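Local coordinates for RIM-binding protein, isoform F (PDB 6Q9M), which probably acts as a scaffold at the presynaptic active zone, coupling synaptic vesicle recruitment to release sites, at residues A[24-29]-A[60-65]. Residues are numbered along the deposited sequence; the frame is centred on the assembly and turned at random.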
loop_
_atom_site.group_PDB
_atom_site.type_symbol
_atom_site.label_atom_id
_atom_site.label_comp_id
_atom_site.label_asym_id
_atom_site.label_seq_id
_atom_site.Cartn_x
_atom_site.Cartn_y
_atom_site.Cartn_z
ATOM N N VAL A 24 -12.975 -25.010 1.899
ATOM C CA VAL A 24 -11.616 -25.203 1.388
ATOM C C VAL A 24 -10.723 -25.684 2.521
ATOM O O VAL A 24 -10.901 -25.289 3.678
ATOM C CB VAL A 24 -11.017 -23.927 0.739
ATOM C CG1 VAL A 24 -11.714 -23.570 -0.558
ATOM C CG2 VAL A 24 -11.026 -22.758 1.721
ATOM N N LEU A 25 -9.754 -26.529 2.177
ATOM C CA LEU A 25 -8.727 -26.990 3.102
ATOM C C LEU A 25 -7.376 -26.405 2.694
ATOM O O LEU A 25 -6.952 -26.563 1.545
ATOM C CB LEU A 25 -8.685 -28.513 3.109
ATOM C CG LEU A 25 -7.645 -29.210 3.968
ATOM C CD1 LEU A 25 -7.995 -29.090 5.440
ATOM C CD2 LEU A 25 -7.526 -30.665 3.560
ATOM N N ILE A 26 -6.721 -25.711 3.626
ATOM C CA ILE A 26 -5.461 -25.029 3.371
ATOM C C ILE A 26 -4.403 -25.515 4.348
ATOM O O ILE A 26 -4.698 -26.058 5.418
ATOM C CB ILE A 26 -5.558 -23.495 3.476
ATOM C CG1 ILE A 26 -5.742 -23.103 4.944
ATOM C CG2 ILE A 26 -6.634 -22.934 2.558
ATOM C CD1 ILE A 26 -5.855 -21.609 5.154
ATOM N N GLY A 27 -3.148 -25.284 3.962
ATOM C CA GLY A 27 -2.020 -25.550 4.826
ATOM C C GLY A 27 -1.009 -24.431 4.697
ATOM O O GLY A 27 -1.032 -23.657 3.736
ATOM N N TRP A 28 -0.132 -24.333 5.700
ATOM C CA TRP A 28 0.920 -23.321 5.705
ATOM C C TRP A 28 2.075 -23.813 6.572
ATOM O O TRP A 28 2.028 -24.902 7.162
ATOM C CB TRP A 28 0.392 -21.949 6.163
ATOM C CG TRP A 28 -0.133 -21.885 7.582
ATOM C CD1 TRP A 28 0.575 -21.541 8.709
ATOM C CD2 TRP A 28 -1.476 -22.152 8.020
ATOM N NE1 TRP A 28 -0.244 -21.581 9.814
ATOM C CE2 TRP A 28 -1.504 -21.964 9.425
ATOM C CE3 TRP A 28 -2.646 -22.566 7.369
ATOM C CZ2 TRP A 28 -2.665 -22.173 10.196
ATOM C CZ3 TRP A 28 -3.810 -22.762 8.138
ATOM C CH2 TRP A 28 -3.802 -22.569 9.537
ATOM N N SER A 29 3.133 -23.005 6.629
ATOM C CA SER A 29 4.331 -23.296 7.401
ATOM C C SER A 29 4.570 -22.185 8.415
ATOM O O SER A 29 4.217 -21.027 8.166
ATOM C CB SER A 29 5.557 -23.428 6.492
ATOM O OG SER A 29 5.319 -24.366 5.460
ATOM N N THR A 60 -0.507 -27.003 11.271
ATOM C CA THR A 60 -0.711 -25.790 10.484
ATOM C C THR A 60 -1.570 -26.083 9.254
ATOM O O THR A 60 -1.158 -25.919 8.101
ATOM C CB THR A 60 0.623 -25.165 10.096
ATOM O OG1 THR A 60 1.441 -26.141 9.447
ATOM C CG2 THR A 60 1.350 -24.637 11.323
ATOM N N ARG A 61 -2.781 -26.557 9.531
ATOM C CA ARG A 61 -3.784 -26.801 8.513
ATOM C C ARG A 61 -5.109 -26.234 9.000
ATOM O O ARG A 61 -5.307 -26.006 10.195
ATOM C CB ARG A 61 -3.924 -28.297 8.220
ATOM C CG ARG A 61 -2.729 -28.936 7.530
ATOM C CD ARG A 61 -3.184 -30.058 6.600
ATOM N NE ARG A 61 -2.132 -31.027 6.302
ATOM C CZ ARG A 61 -1.088 -30.790 5.509
ATOM N NH1 ARG A 61 -0.186 -31.748 5.302
ATOM N NH2 ARG A 61 -0.937 -29.601 4.928
ATOM N N ALA A 62 -6.036 -26.027 8.068
ATOM C CA ALA A 62 -7.342 -25.528 8.467
ATOM C C ALA A 62 -8.379 -25.869 7.409
ATOM O O ALA A 62 -8.091 -25.848 6.209
ATOM C CB ALA A 62 -7.317 -24.013 8.705
ATOM N N LEU A 63 -9.588 -26.164 7.877
ATOM C CA LEU A 63 -10.762 -26.374 7.040
ATOM C C LEU A 63 -11.667 -25.163 7.236
ATOM O O LEU A 63 -12.163 -24.924 8.341
ATOM C CB LEU A 63 -11.476 -27.673 7.419
ATOM C CG LEU A 63 -12.724 -28.047 6.614
ATOM C CD1 LEU A 63 -12.345 -28.477 5.191
ATOM C CD2 LEU A 63 -13.533 -29.137 7.318
ATOM N N ILE A 64 -11.850 -24.375 6.187
ATOM C CA ILE A 64 -12.650 -23.160 6.266
ATOM C C ILE A 64 -14.020 -23.416 5.652
ATOM O O ILE A 64 -14.133 -23.705 4.452
ATOM C CB ILE A 64 -11.958 -21.982 5.574
ATOM C CG1 ILE A 64 -10.468 -21.989 5.895
ATOM C CG2 ILE A 64 -12.615 -20.685 6.011
ATOM C CD1 ILE A 64 -9.655 -21.074 4.977
ATOM N N GLU A 65 -15.056 -23.281 6.469
ATOM C CA GLU A 65 -16.426 -23.418 6.014
ATOM C C GLU A 65 -16.953 -22.088 5.483
ATOM O O GLU A 65 -16.315 -21.039 5.606
ATOM C CB GLU A 65 -17.303 -23.926 7.153
ATOM C CG GLU A 65 -16.875 -25.283 7.662
ATOM C CD GLU A 65 -17.290 -26.395 6.722
ATOM O OE1 GLU A 65 -16.854 -27.546 6.941
ATOM O OE2 GLU A 65 -18.052 -26.113 5.763
#
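Val24 and Ile64, like Ile26 and Ala62, form antiparallel hydrogen-bonded pairs that join strands 24-29 and 61-65 at an angle of 156°. Each pair makes two backbone bonds, such as Ile64 N to Val24 O at 2.8 Å. Trp28 N adds a bond to the carbonyl O of Thr60, the residue just before strand 61-65. In return the Thr60 hydroxyl, OG1, donates to Trp28 O at 2.7 Å, so the two residues are joined by two bonds.

The Trp28 indole lies over Thr60. With CG between the backbone N and the carbonyl carbon, chi1 63°, the ring starts out toward that residue. Thr60 CB sits over the face of the five-membered ring, 3.8 Å from its centroid, in a CH-pi contact. Thr60 O lies above the same ring system, toward its rim. Ala62 CB meets the edge of the six-membered ring near its plane, 3.8 Å from CZ3. On the same face of the sheet as Ala62, Ile64 CD1 touches Ile26 CD1 at 3.8 Å and Val24 CG2 at 3.9 Å.

On the opposite face of the sheet, Leu25 CD1 rests 3.3 Å from Ala62 O, and Leu63 CD1 reaches Leu25 CB. The Arg61 guanidinium turns its edge to Gly27 CA, and NH2 forms a salt bridge with Glu17 on strand 12-20.

Val44 of the opposing sheet packs on Ile26, Trp28 and Ile64, and Tyr42 meets the indole edge-to-face. An alanine at Trp28 would probably open a gap beside Ala62 and leave Thr60 CB without its aromatic cover.

The Val24, Ile26, Trp28, Ala62 and Ile64 side contributes one layer of the apolar core of a fibronectin type III sandwich. The other combines Leu25 and Leu63 with the Arg61-Glu17 charge pair, which spans strand 23-29.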